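Local coordinates for protein methyltransferase (Pectobacterium atrosepticum SCRI1043, PDB 2P7I) that probably transfers a methyl group from S-adenosylmethionine to an acceptor that has not been identified, at residues G44-L49 / N65-V70; R103-V108 / W130-G135; F138-N143 / C237-L242; G198-A203 / D224-L229. One frame throughout, in Å; residues are numbered along the deposited sequence.

Contact 1: G44-L49 / N65-V70; sequences GNLLEL and NDITCV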
loop_
_atom_site.group_PDB
_atom_site.type_symbol
_atom_site.label_atom_id
_atom_site.label_comp_id
_atom_site.label_asym_id
_atom_site.label_seq_id
_atom_site.Cartn_x
_atom_site.Cartn_y
_atom_site.Cartn_z
ATOM N N GLY B 44 -9.174 -31.110 -16.414
ATOM C CA GLY B 44 -9.113 -32.389 -15.716
ATOM C C GLY B 44 -10.113 -32.383 -14.606
ATOM O O GLY B 44 -11.176 -31.848 -14.767
ATOM N N ASN B 45 -9.747 -32.932 -13.454
ATOM C CA ASN B 45 -10.678 -33.060 -12.337
ATOM C C ASN B 45 -10.397 -32.050 -11.209
ATOM O O ASN B 45 -9.416 -31.336 -11.238
ATOM C CB ASN B 45 -10.664 -34.490 -11.807
ATOM C CG ASN B 45 -9.319 -34.883 -11.248
ATOM O OD1 ASN B 45 -8.391 -34.069 -11.209
ATOM N ND2 ASN B 45 -9.215 -36.107 -10.766
ATOM N N LEU B 46 -11.279 -32.015 -10.227
ATOM C CA LEU B 46 -11.109 -31.124 -9.100
ATOM C C LEU B 46 -11.382 -31.857 -7.809
ATOM O O LEU B 46 -12.248 -32.733 -7.754
ATOM C CB LEU B 46 -12.037 -29.917 -9.240
ATOM C CG LEU B 46 -11.961 -28.853 -8.134
ATOM C CD1 LEU B 46 -12.101 -27.456 -8.689
ATOM C CD2 LEU B 46 -13.024 -29.128 -7.104
ATOM N N LEU B 47 -10.616 -31.500 -6.776
ATOM C CA LEU B 47 -10.824 -31.955 -5.419
ATOM C C LEU B 47 -11.176 -30.740 -4.546
ATOM O O LEU B 47 -10.427 -29.765 -4.519
ATOM C CB LEU B 47 -9.560 -32.641 -4.883
ATOM C CG LEU B 47 -9.517 -33.083 -3.413
ATOM C CD1 LEU B 47 -10.497 -34.201 -3.049
ATOM C CD2 LEU B 47 -8.052 -33.511 -3.045
ATOM N N GLU B 48 -12.302 -30.806 -3.839
ATOM C CA GLU B 48 -12.733 -29.747 -2.915
ATOM C C GLU B 48 -12.604 -30.246 -1.482
ATOM O O GLU B 48 -13.354 -31.130 -1.039
ATOM C CB GLU B 48 -14.155 -29.262 -3.202
ATOM C CG GLU B 48 -14.602 -28.166 -2.232
ATOM C CD GLU B 48 -16.051 -27.715 -2.388
ATOM O OE1 GLU B 48 -16.885 -28.431 -2.983
ATOM O OE2 GLU B 48 -16.353 -26.632 -1.843
ATOM N N LEU B 49 -11.615 -29.708 -0.780
ATOM C CA LEU B 49 -11.340 -30.088 0.594
ATOM C C LEU B 49 -12.146 -29.214 1.532
ATOM O O LEU B 49 -12.010 -27.996 1.518
ATOM C CB LEU B 49 -9.840 -29.955 0.877
ATOM C CG LEU B 49 -8.982 -30.968 0.115
ATOM C CD1 LEU B 49 -7.502 -30.644 0.234
ATOM C CD2 LEU B 49 -9.311 -32.371 0.634
ATOM N N ASN B 65 -17.092 -31.248 -14.375
ATOM C CA ASN B 65 -18.012 -32.371 -14.172
ATOM C C ASN B 65 -17.500 -33.454 -13.206
ATOM O O ASN B 65 -18.270 -34.303 -12.762
ATOM C CB ASN B 65 -18.378 -33.022 -15.520
ATOM C CG ASN B 65 -17.153 -33.471 -16.332
ATOM O OD1 ASN B 65 -16.035 -33.578 -15.816
ATOM N ND2 ASN B 65 -17.372 -33.733 -17.615
ATOM N N ASP B 66 -16.204 -33.468 -12.925
ATOM C CA ASP B 66 -15.635 -34.518 -12.099
ATOM C C ASP B 66 -15.026 -33.876 -10.883
ATOM O O ASP B 66 -13.895 -33.407 -10.935
ATOM C CB ASP B 66 -14.592 -35.298 -12.884
ATOM C CG ASP B 66 -13.991 -36.437 -12.095
ATOM O OD1 ASP B 66 -14.368 -36.637 -10.908
ATOM O OD2 ASP B 66 -13.134 -37.150 -12.679
ATOM N N ILE B 67 -15.812 -33.858 -9.808
ATOM C CA ILE B 67 -15.459 -33.201 -8.560
ATOM C C ILE B 67 -15.511 -34.221 -7.456
ATOM O O ILE B 67 -16.436 -35.007 -7.380
ATOM C CB ILE B 67 -16.429 -32.060 -8.192
ATOM C CG1 ILE B 67 -16.381 -30.949 -9.252
ATOM C CG2 ILE B 67 -16.054 -31.478 -6.840
ATOM C CD1 ILE B 67 -17.420 -29.835 -9.058
ATOM N N THR B 68 -14.489 -34.204 -6.613
ATOM C CA THR B 68 -14.420 -35.067 -5.450
ATOM C C THR B 68 -14.445 -34.137 -4.248
ATOM O O THR B 68 -13.731 -33.121 -4.216
ATOM C CB THR B 68 -13.160 -35.933 -5.479
ATOM O OG1 THR B 68 -13.187 -36.759 -6.647
ATOM C CG2 THR B 68 -13.030 -36.807 -4.231
ATOM N N CYS B 69 -15.295 -34.472 -3.279
ATOM C CA CYS B 69 -15.563 -33.616 -2.129
ATOM C C CYS B 69 -15.269 -34.365 -0.860
ATOM O O CYS B 69 -15.887 -35.403 -0.613
ATOM C CB CYS B 69 -17.036 -33.205 -2.081
ATOM S SG CYS B 69 -17.622 -32.096 -3.367
ATOM N N VAL B 70 -14.367 -33.817 -0.047
ATOM C CA VAL B 70 -14.019 -34.382 1.247
ATOM C C VAL B 70 -14.578 -33.478 2.327
ATOM O O VAL B 70 -14.318 -32.267 2.341
ATOM C CB VAL B 70 -12.492 -34.538 1.439
ATOM C CG1 VAL B 70 -12.178 -35.163 2.789
ATOM C CG2 VAL B 70 -11.895 -35.383 0.341
HETATM O O HOH W 1 -13.961 -32.416 -14.465
HETATM O O HOH W 2 -12.421 -35.439 -8.878
#

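Contact 2: R103-V108 / W130-G135; sequences RYDNIV and WLAEGG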
loop_
_atom_site.group_PDB
_atom_site.type_symbol
_atom_site.label_atom_id
_atom_site.label_comp_id
_atom_site.label_asym_id
_atom_site.label_seq_id
_atom_site.Cartn_x
_atom_site.Cartn_y
_atom_site.Cartn_z
ATOM N N ARG B 103 -5.091 -38.799 -8.007
ATOM C CA ARG B 103 -4.548 -37.468 -7.837
ATOM C C ARG B 103 -5.385 -36.473 -8.654
ATOM O O ARG B 103 -6.146 -36.867 -9.544
ATOM C CB ARG B 103 -3.084 -37.418 -8.243
ATOM C CG ARG B 103 -2.167 -38.112 -7.246
ATOM C CD ARG B 103 -0.725 -37.952 -7.628
ATOM N NE ARG B 103 0.160 -37.998 -6.449
ATOM C CZ ARG B 103 0.689 -39.111 -5.935
ATOM N NH1 ARG B 103 0.425 -40.303 -6.452
ATOM N NH2 ARG B 103 1.470 -39.045 -4.873
ATOM N N TYR B 104 -5.238 -35.181 -8.342
ATOM C CA TYR B 104 -6.162 -34.161 -8.824
ATOM C C TYR B 104 -5.460 -32.978 -9.487
ATOM O O TYR B 104 -4.389 -32.499 -9.033
ATOM C CB TYR B 104 -7.067 -33.696 -7.685
ATOM C CG TYR B 104 -7.799 -34.872 -7.090
ATOM C CD1 TYR B 104 -7.194 -35.653 -6.118
ATOM C CD2 TYR B 104 -9.056 -35.261 -7.559
ATOM C CE1 TYR B 104 -7.843 -36.750 -5.579
ATOM C CE2 TYR B 104 -9.710 -36.376 -7.035
ATOM C CZ TYR B 104 -9.084 -37.112 -6.034
ATOM O OH TYR B 104 -9.679 -38.235 -5.483
ATOM N N ASP B 105 -6.080 -32.518 -10.567
ATOM C CA ASP B 105 -5.529 -31.436 -11.378
ATOM C C ASP B 105 -5.731 -30.068 -10.739
ATOM O O ASP B 105 -4.940 -29.161 -10.953
ATOM C CB ASP B 105 -6.159 -31.475 -12.765
ATOM C CG ASP B 105 -5.892 -32.788 -13.461
ATOM O OD1 ASP B 105 -4.704 -33.052 -13.756
ATOM O OD2 ASP B 105 -6.862 -33.550 -13.677
ATOM N N ASN B 106 -6.801 -29.952 -9.960
ATOM C CA ASN B 106 -7.185 -28.734 -9.257
ATOM C C ASN B 106 -7.596 -29.133 -7.846
ATOM O O ASN B 106 -8.409 -30.049 -7.669
ATOM C CB ASN B 106 -8.395 -28.054 -9.941
ATOM C CG ASN B 106 -8.125 -27.675 -11.395
ATOM O OD1 ASN B 106 -7.639 -26.572 -11.688
ATOM N ND2 ASN B 106 -8.463 -28.585 -12.315
ATOM N N ILE B 107 -7.044 -28.457 -6.838
ATOM C CA ILE B 107 -7.454 -28.699 -5.440
ATOM C C ILE B 107 -7.895 -27.399 -4.832
ATOM O O ILE B 107 -7.181 -26.397 -4.953
ATOM C CB ILE B 107 -6.331 -29.372 -4.608
ATOM C CG1 ILE B 107 -5.976 -30.724 -5.259
ATOM C CG2 ILE B 107 -6.800 -29.542 -3.138
ATOM C CD1 ILE B 107 -4.835 -31.505 -4.566
ATOM N N VAL B 108 -9.084 -27.381 -4.240
ATOM C CA VAL B 108 -9.625 -26.157 -3.671
ATOM C C VAL B 108 -9.612 -26.275 -2.159
ATOM O O VAL B 108 -10.153 -27.235 -1.611
ATOM C CB VAL B 108 -11.063 -25.852 -4.184
ATOM C CG1 VAL B 108 -11.706 -24.717 -3.346
ATOM C CG2 VAL B 108 -11.038 -25.499 -5.673
ATOM N N TRP B 130 -1.770 -35.738 -3.077
ATOM C CA TRP B 130 -2.987 -35.423 -3.826
ATOM C C TRP B 130 -2.833 -34.607 -5.095
ATOM O O TRP B 130 -3.602 -34.831 -6.018
ATOM C CB TRP B 130 -4.029 -34.794 -2.898
ATOM C CG TRP B 130 -4.455 -35.717 -1.780
ATOM C CD1 TRP B 130 -4.467 -37.068 -1.787
ATOM C CD2 TRP B 130 -4.946 -35.310 -0.499
ATOM N NE1 TRP B 130 -4.948 -37.545 -0.586
ATOM C CE2 TRP B 130 -5.263 -36.479 0.215
ATOM C CE3 TRP B 130 -5.206 -34.065 0.086
ATOM C CZ2 TRP B 130 -5.766 -36.439 1.502
ATOM C CZ3 TRP B 130 -5.725 -34.019 1.345
ATOM C CH2 TRP B 130 -6.014 -35.208 2.045
ATOM N N LEU B 131 -1.864 -33.696 -5.184
ATOM C CA LEU B 131 -1.714 -32.935 -6.419
ATOM C C LEU B 131 -1.217 -33.823 -7.554
ATOM O O LEU B 131 -0.223 -34.517 -7.420
ATOM C CB LEU B 131 -0.741 -31.759 -6.273
ATOM C CG LEU B 131 -1.257 -30.455 -5.686
ATOM C CD1 LEU B 131 -0.066 -29.515 -5.440
ATOM C CD2 LEU B 131 -2.289 -29.786 -6.591
ATOM N N ALA B 132 -1.908 -33.782 -8.678
ATOM C CA ALA B 132 -1.397 -34.399 -9.880
ATOM C C ALA B 132 -0.165 -33.648 -10.363
ATOM O O ALA B 132 0.098 -32.524 -9.959
ATOM C CB ALA B 132 -2.479 -34.442 -10.958
ATOM N N GLU B 133 0.595 -34.263 -11.253
ATOM C CA GLU B 133 1.641 -33.512 -11.933
ATOM C C GLU B 133 0.978 -32.400 -12.735
ATOM O O GLU B 133 -0.009 -32.631 -13.466
ATOM C CB GLU B 133 2.476 -34.429 -12.843
ATOM C CG GLU B 133 3.234 -35.554 -12.064
ATOM C CD GLU B 133 4.224 -35.009 -11.020
ATOM O OE1 GLU B 133 4.793 -33.916 -11.270
ATOM O OE2 GLU B 133 4.441 -35.668 -9.965
ATOM N N GLY B 134 1.493 -31.182 -12.577
ATOM C CA GLY B 134 0.903 -29.995 -13.194
ATOM C C GLY B 134 -0.299 -29.449 -12.454
ATOM O O GLY B 134 -0.861 -28.442 -12.851
ATOM N N GLY B 135 -0.710 -30.136 -11.393
ATOM C CA GLY B 135 -1.901 -29.758 -10.655
ATOM C C GLY B 135 -1.697 -28.481 -9.850
ATOM O O GLY B 135 -0.576 -28.110 -9.525
HETATM O O HOH W 3 1.132 -35.357 -5.326
HETATM O O HOH W 4 -2.543 -31.394 -13.680
#

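Contact 3: F138-N143 / C237-L242; sequences FLVCPN and CASIFL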
loop_
_atom_site.group_PDB
_atom_site.type_symbol
_atom_site.label_atom_id
_atom_site.label_comp_id
_atom_site.label_asym_id
_atom_site.label_seq_id
_atom_site.Cartn_x
_atom_site.Cartn_y
_atom_site.Cartn_z
ATOM N N PHE B 138 -5.594 -24.180 -4.966
ATOM C CA PHE B 138 -6.247 -22.896 -4.772
ATOM C C PHE B 138 -6.475 -22.696 -3.299
ATOM O O PHE B 138 -7.490 -23.152 -2.728
ATOM C CB PHE B 138 -7.541 -22.856 -5.548
ATOM C CG PHE B 138 -7.341 -22.995 -7.021
ATOM C CD1 PHE B 138 -7.084 -24.244 -7.582
ATOM C CD2 PHE B 138 -7.413 -21.877 -7.852
ATOM C CE1 PHE B 138 -6.850 -24.381 -8.944
ATOM C CE2 PHE B 138 -7.214 -21.992 -9.215
ATOM C CZ PHE B 138 -6.908 -23.244 -9.771
ATOM N N LEU B 139 -5.548 -21.972 -2.693
ATOM C CA LEU B 139 -5.483 -21.790 -1.251
ATOM C C LEU B 139 -5.966 -20.406 -0.837
ATOM O O LEU B 139 -5.338 -19.421 -1.131
ATOM C CB LEU B 139 -4.031 -21.995 -0.742
ATOM C CG LEU B 139 -3.777 -21.795 0.748
ATOM C CD1 LEU B 139 -4.623 -22.791 1.589
ATOM C CD2 LEU B 139 -2.271 -22.013 1.049
ATOM N N VAL B 140 -7.099 -20.354 -0.153
ATOM C CA VAL B 140 -7.710 -19.043 0.174
ATOM C C VAL B 140 -8.074 -19.024 1.645
ATOM O O VAL B 140 -8.698 -19.922 2.115
ATOM C CB VAL B 140 -8.943 -18.710 -0.699
ATOM C CG1 VAL B 140 -9.544 -17.366 -0.306
ATOM C CG2 VAL B 140 -8.583 -18.701 -2.185
ATOM N N CYS B 141 -7.690 -17.952 2.347
ATOM C CA CYS B 141 -8.042 -17.762 3.739
ATOM C C CYS B 141 -8.483 -16.324 4.004
ATOM O O CYS B 141 -8.071 -15.395 3.287
ATOM C CB CYS B 141 -6.815 -18.030 4.605
ATOM S SG CYS B 141 -6.285 -19.756 4.640
ATOM N N PRO B 142 -9.258 -16.115 5.071
ATOM C CA PRO B 142 -9.578 -14.766 5.516
ATOM C C PRO B 142 -8.295 -14.013 5.893
ATOM O O PRO B 142 -7.378 -14.574 6.460
ATOM C CB PRO B 142 -10.491 -14.993 6.734
ATOM C CG PRO B 142 -10.794 -16.294 6.770
ATOM C CD PRO B 142 -9.888 -17.110 5.926
ATOM N N ASN B 143 -8.202 -12.763 5.501
ATOM C CA ASN B 143 -6.999 -11.981 5.668
ATOM C C ASN B 143 -6.985 -11.142 6.925
ATOM O O ASN B 143 -7.862 -10.289 7.136
ATOM C CB ASN B 143 -6.904 -11.080 4.453
ATOM C CG ASN B 143 -5.694 -10.216 4.432
ATOM O OD1 ASN B 143 -4.663 -10.527 5.061
ATOM N ND2 ASN B 143 -5.764 -9.149 3.648
ATOM N N CYS B 237 -7.239 -7.052 1.100
ATOM C CA CYS B 237 -8.463 -7.697 0.647
ATOM C C CYS B 237 -9.108 -8.508 1.754
ATOM O O CYS B 237 -8.460 -8.815 2.760
ATOM C CB CYS B 237 -8.162 -8.612 -0.568
ATOM S SG CYS B 237 -7.756 -7.680 -2.044
ATOM N N ALA B 238 -10.372 -8.878 1.536
ATOM C CA ALA B 238 -11.164 -9.725 2.456
ATOM C C ALA B 238 -10.459 -11.063 2.674
ATOM O O ALA B 238 -10.300 -11.525 3.815
ATOM C CB ALA B 238 -12.524 -9.944 1.887
ATOM N N SER B 239 -10.000 -11.663 1.577
ATOM C CA SER B 239 -9.382 -12.996 1.609
ATOM C C SER B 239 -8.143 -12.928 0.774
ATOM O O SER B 239 -8.060 -12.196 -0.178
ATOM C CB SER B 239 -10.316 -14.077 1.060
ATOM O OG SER B 239 -11.367 -14.319 1.980
ATOM N N ILE B 240 -7.138 -13.711 1.141
ATOM C CA ILE B 240 -5.927 -13.752 0.364
ATOM C C ILE B 240 -5.846 -15.140 -0.272
ATOM O O ILE B 240 -6.431 -16.130 0.245
ATOM C CB ILE B 240 -4.686 -13.488 1.267
ATOM C CG1 ILE B 240 -4.842 -14.208 2.627
ATOM C CG2 ILE B 240 -4.499 -11.980 1.502
ATOM C CD1 ILE B 240 -3.600 -14.099 3.525
ATOM N N PHE B 241 -5.105 -15.198 -1.366
ATOM C CA PHE B 241 -5.185 -16.282 -2.324
ATOM C C PHE B 241 -3.779 -16.570 -2.781
ATOM O O PHE B 241 -3.096 -15.712 -3.371
ATOM C CB PHE B 241 -6.125 -15.851 -3.488
ATOM C CG PHE B 241 -6.096 -16.731 -4.722
ATOM C CD1 PHE B 241 -5.876 -18.108 -4.655
ATOM C CD2 PHE B 241 -6.345 -16.173 -5.964
ATOM C CE1 PHE B 241 -5.833 -18.876 -5.826
ATOM C CE2 PHE B 241 -6.347 -16.953 -7.124
ATOM C CZ PHE B 241 -6.046 -18.292 -7.064
ATOM N N LEU B 242 -3.317 -17.764 -2.446
ATOM C CA LEU B 242 -2.128 -18.328 -3.018
ATOM C C LEU B 242 -2.433 -19.448 -4.037
ATOM O O LEU B 242 -3.125 -20.398 -3.737
ATOM C CB LEU B 242 -1.196 -18.889 -1.929
ATOM C CG LEU B 242 -0.648 -17.957 -0.831
ATOM C CD1 LEU B 242 0.421 -18.815 -0.026
ATOM C CD2 LEU B 242 -0.013 -16.742 -1.406
HETATM O O HOH W 5 -10.636 -10.581 7.136
#

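Contact 4: G198-A203 / D224-L229; sequences GIFFKA and DGCYQL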
loop_
_atom_site.group_PDB
_atom_site.type_symbol
_atom_site.label_atom_id
_atom_site.label_comp_id
_atom_site.label_asym_id
_atom_site.label_seq_id
_atom_site.Cartn_x
_atom_site.Cartn_y
_atom_site.Cartn_z
ATOM N N GLY B 198 -5.196 -11.193 -3.890
ATOM C CA GLY B 198 -6.227 -10.967 -2.903
ATOM C C GLY B 198 -7.586 -10.883 -3.566
ATOM O O GLY B 198 -7.708 -10.585 -4.735
ATOM N N ILE B 199 -8.617 -11.234 -2.820
ATOM C CA ILE B 199 -9.967 -11.249 -3.329
ATOM C C ILE B 199 -10.847 -10.289 -2.524
ATOM O O ILE B 199 -11.176 -10.535 -1.362
ATOM C CB ILE B 199 -10.549 -12.669 -3.307
ATOM C CG1 ILE B 199 -9.638 -13.616 -4.105
ATOM C CG2 ILE B 199 -12.070 -12.655 -3.836
ATOM C CD1 ILE B 199 -9.911 -15.102 -3.819
ATOM N N PHE B 200 -11.215 -9.181 -3.188
ATOM C CA PHE B 200 -12.218 -8.206 -2.736
ATOM C C PHE B 200 -11.680 -7.174 -1.745
ATOM O O PHE B 200 -11.425 -7.490 -0.608
ATOM C CB PHE B 200 -13.470 -8.853 -2.140
ATOM C CG PHE B 200 -14.675 -7.922 -2.064
ATOM C CD1 PHE B 200 -15.517 -7.777 -3.130
ATOM C CD2 PHE B 200 -14.959 -7.198 -0.911
ATOM C CE1 PHE B 200 -16.637 -6.916 -3.052
ATOM C CE2 PHE B 200 -16.055 -6.329 -0.850
ATOM C CZ PHE B 200 -16.873 -6.182 -1.908
ATOM N N PHE B 201 -11.567 -5.938 -2.190
ATOM C CA PHE B 201 -11.212 -4.827 -1.308
ATOM C C PHE B 201 -12.330 -4.563 -0.309
ATOM O O PHE B 201 -13.372 -4.086 -0.680
ATOM C CB PHE B 201 -10.898 -3.602 -2.149
ATOM C CG PHE B 201 -10.034 -2.574 -1.439
ATOM C CD1 PHE B 201 -10.576 -1.797 -0.419
ATOM C CD2 PHE B 201 -8.716 -2.384 -1.795
ATOM C CE1 PHE B 201 -9.808 -0.851 0.225
ATOM C CE2 PHE B 201 -7.942 -1.450 -1.151
ATOM C CZ PHE B 201 -8.485 -0.678 -0.153
ATOM N N LYS B 202 -12.086 -4.862 0.972
ATOM C CA LYS B 202 -13.182 -4.976 1.971
ATOM C C LYS B 202 -12.993 -3.920 3.058
ATOM O O LYS B 202 -12.098 -4.049 3.887
ATOM C CB LYS B 202 -13.177 -6.369 2.621
ATOM C CG LYS B 202 -14.383 -6.684 3.521
ATOM C CD LYS B 202 -14.145 -7.954 4.313
ATOM C CE LYS B 202 -15.264 -8.211 5.282
ATOM N NZ LYS B 202 -14.958 -9.429 6.111
ATOM N N ALA B 203 -13.808 -2.872 3.025
ATOM C CA ALA B 203 -13.671 -1.752 3.971
ATOM C C ALA B 203 -14.744 -1.743 5.066
ATOM O O ALA B 203 -14.647 -0.978 6.024
ATOM C CB ALA B 203 -13.675 -0.438 3.220
ATOM N N ASP B 224 -18.054 -5.094 -8.061
ATOM C CA ASP B 224 -17.112 -5.503 -9.084
ATOM C C ASP B 224 -15.869 -4.618 -8.995
ATOM O O ASP B 224 -14.750 -5.089 -9.074
ATOM C CB ASP B 224 -17.712 -5.376 -10.504
ATOM C CG ASP B 224 -18.679 -6.505 -10.855
ATOM O OD1 ASP B 224 -18.591 -7.601 -10.252
ATOM O OD2 ASP B 224 -19.518 -6.284 -11.764
ATOM N N GLY B 225 -16.088 -3.331 -8.755
ATOM C CA GLY B 225 -14.962 -2.400 -8.567
ATOM C C GLY B 225 -14.057 -2.766 -7.388
ATOM O O GLY B 225 -12.822 -2.590 -7.442
ATOM N N CYS B 226 -14.659 -3.257 -6.315
ATOM C CA CYS B 226 -13.918 -3.685 -5.149
ATOM C C CYS B 226 -13.105 -4.903 -5.478
ATOM O O CYS B 226 -12.025 -5.070 -4.950
ATOM C CB CYS B 226 -14.854 -4.014 -3.998
ATOM S SG CYS B 226 -15.699 -2.547 -3.264
ATOM N N TYR B 227 -13.682 -5.820 -6.239
ATOM C CA TYR B 227 -12.914 -6.962 -6.742
ATOM C C TYR B 227 -11.718 -6.529 -7.611
ATOM O O TYR B 227 -10.568 -7.019 -7.478
ATOM C CB TYR B 227 -13.850 -7.899 -7.516
ATOM C CG TYR B 227 -13.118 -9.014 -8.225
ATOM C CD1 TYR B 227 -12.632 -10.110 -7.514
ATOM C CD2 TYR B 227 -12.878 -8.955 -9.582
ATOM C CE1 TYR B 227 -11.961 -11.156 -8.156
ATOM C CE2 TYR B 227 -12.183 -9.997 -10.238
ATOM C CZ TYR B 227 -11.714 -11.082 -9.519
ATOM O OH TYR B 227 -11.021 -12.101 -10.155
ATOM N N GLN B 228 -11.983 -5.645 -8.549
ATOM C CA GLN B 228 -10.969 -5.174 -9.466
ATOM C C GLN B 228 -9.851 -4.455 -8.705
ATOM O O GLN B 228 -8.676 -4.711 -8.933
ATOM C CB GLN B 228 -11.558 -4.223 -10.484
ATOM C CG GLN B 228 -12.494 -4.848 -11.488
ATOM C CD GLN B 228 -13.196 -3.737 -12.295
ATOM O OE1 GLN B 228 -12.655 -3.223 -13.266
ATOM N NE2 GLN B 228 -14.313 -3.307 -11.821
ATOM N N LEU B 229 -10.222 -3.522 -7.827
ATOM C CA LEU B 229 -9.202 -2.806 -7.055
ATOM C C LEU B 229 -8.444 -3.685 -6.079
ATOM O O LEU B 229 -7.272 -3.458 -5.864
ATOM C CB LEU B 229 -9.807 -1.628 -6.299
ATOM C CG LEU B 229 -8.775 -0.644 -5.720
ATOM C CD1 LEU B 229 -8.051 0.112 -6.810
ATOM C CD2 LEU B 229 -9.479 0.275 -4.705
HETATM O O HOH W 6 -9.855 -8.782 -5.617
#

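Contact 1: G44-L49 / N65-V70
Leu46 to Leu49 pair residue for residue with Ile67 to Val70 as parallel strands, whose short axes approach to 4.7 Å and diverge by 17°. They are neighbouring strands of a Rossmann-like methyltransferase sheet, joined through helix 55-60 in a beta-alpha-beta crossover. The backbone ladder zigzags between them: Leu46 N donates to Asp66 O, Thr68 N to Leu46 O, Glu48 N to Thr68 O and Val70 N to Glu48 O. On one face Leu47 swings a single methyl across the gap, its CD1 meeting Thr68 CG2 at 3.8 Å and Val70 CG2 at 3.9 Å. Leu49 and Val70 lie side by side next to it, CD2 against CB. The other face is turned to helix 55-60. There Leu46 CD2 packs on Ile67 CG2 at 3.8 Å, both residues also touching Leu60. Glu48 has its CD carried straight out from the strand (chi2 -175°), and its OE1 stands 3.8 Å from Cys69 SG. The carboxylate has its hydrogen bonds elsewhere: OE1 with Thr57 OG1, OE2 with O1 of a bound Tris molecule that probably came from the crystallisation liquor; the position is consistent with the cofactor pocket of related enzymes. Asp66 turns its OD2 to a salt bridge with Arg102. Before the strands begin, a water donates to Gly44 O at 2.9 Å and to Asn65 OD1 at 2.7 Å, bridging the two segments.

Contact 2: R103-V108 / W130-G135
The Arg103 guanidinium meets Leu131 O at its edge, in plane, together with a water that accepts from Arg103 NE and donates to Leu131 O at 2.6 Å. Arg103 NH2 bonds to Asp128 O of helix 119-130. The Tyr104 ring also has a carbonyl at its edge, Trp130 O, 3.7 Å from CD1. That oxygen accepts from Tyr104 N at 2.9 Å, and Tyr104 O receives Ala132 N at 2.8 Å, the donor standing 43° out of the carbonyl plane. The two bonds form a parallel bridge where the chain leaves its helix. Ala132 then opens a type II turn closed by Gly135, whose CA makes a CA-H...O contact of 3.1 Å with Asp105 O; a CB there would lie 2.7 Å from Tyr104 O, a clash. A second water joins Asp105 OD1 to Glu133 O, inside the turn. The apolar part is carried by Ile107: with CG1 anti to its carbonyl carbon (chi1 -60°, chi2 178°), CD1 touches Leu131 CD2 at 3.7 Å and Trp130 CB at 3.8 Å. The contact lies at the return of the crossover from strand 104-110 through helix 119-130 to strand 135-142, with Ile107 packed on Ile126 of that helix and Tyr104 on Leu47.

Contact 3: F138-N143 / C237-L242
The Phe241 ring overlaps Val140 obliquely, CD1 resting 3.7 Å from CG2, and farther out its CZ reaches Phe138 CD2 at 3.9 Å, the two phenylalanines lying side by side and pointing the same way. Phe37 of helix 24-37 meets both rings, and Tyr195 of the second subunit packs on Phe241. The other methyl of Val140, CG1, sits against Ser239 CB at 3.6 Å; the hydroxyl of Ser239 is bonded to His111. Behind these side chains the strands run antiparallel at 159°, with Leu139 and Leu242, and then Cys141 and Ile240, each exchanging two backbone bonds. This is the point where the otherwise parallel Rossmann-like sheet takes up its reversed strand, 237-245, the hallmark of class I methyltransferases. On the opposite face from Val140 and Phe241, Ile240 has CG1 between its backbone N and carbonyl carbon (chi1 40°), which leaves CG2 anti to the carbonyl carbon; this branch meets Asn143 CG at 3.6 Å, the two side chains crossing at about a right angle. Three hydrogen bonds hold the Asn143 amide. ND2 donates to a lone pair of Cys237 O at 2.9 Å, almost in the amide plane, and also bonds to Asp235 O; OD1 accepts from Asn145 N. One residue beyond Cys237, Ala238 O takes the backbone N of Asn143 at 3.0 Å.

Contact 4: G198-A203 / D224-L229
Helix 220-230 packs here on the last part of strand 192-201, an edge strand of the Rossmann-like sheet within this chain, as Cys226 and Leu229 meet Phe200 and Phe201. Phe200 holds its CG anti to the backbone N (chi1 -162°), and Cys226 lays its CB over one face of the ring, 3.8 Å from the centroid, shifted toward the rim and 3.5 Å from CE1. This is a CH-pi contact, with the sulfur following obliquely, SG 4.7 Å from the same centroid. Leu229 CD2 lies over one face of the Phe201 ring, offset toward the rim and 4.0 Å from Phe201 CD2, the two side chains pointing the same way. The backbones are joined directly: Phe201 N donates to Cys226 O at 2.9 Å, with a straight N-H (170°) although the donor stands 51° above the carbonyl plane. A water bridge is added, one water donating to Gly198 O and Tyr227 O and accepting from Phe200 N at 2.8 Å. Phe24 and Trp209 meet the Phe200 ring edge-to-face, and Val147 of the third subunit packs on Phe201. The strand itself is hydrogen-bonded to strand 237-245, with helix 24-37 reaching Ile199, Phe200 and Tyr227.

Overall arrangement
All four contacts reach one mixed sheet of order 3-2-1-4-5-7-6. Contact 1 joins its second and first strands; contact 2, whose centre is about 10 Å from that of contact 1, touches it where strand 104-110 pairs with strand 46-49. From contact 2 the sheet passes to contact 3, through strand 135-142, centres about 19 Å apart. Contact 4 follows across the pairing of strands 237-245 and 192-201, its centre about 12 Å from that of contact 3. Along the chain contacts 1, 2 and 3 come in series, with contact 4 nested inside the loop that contact 3 closes. The parallel run, probably bearing the cofactor site, is tied to the edge that holds the reversed strand 237-245, where other subunits pack.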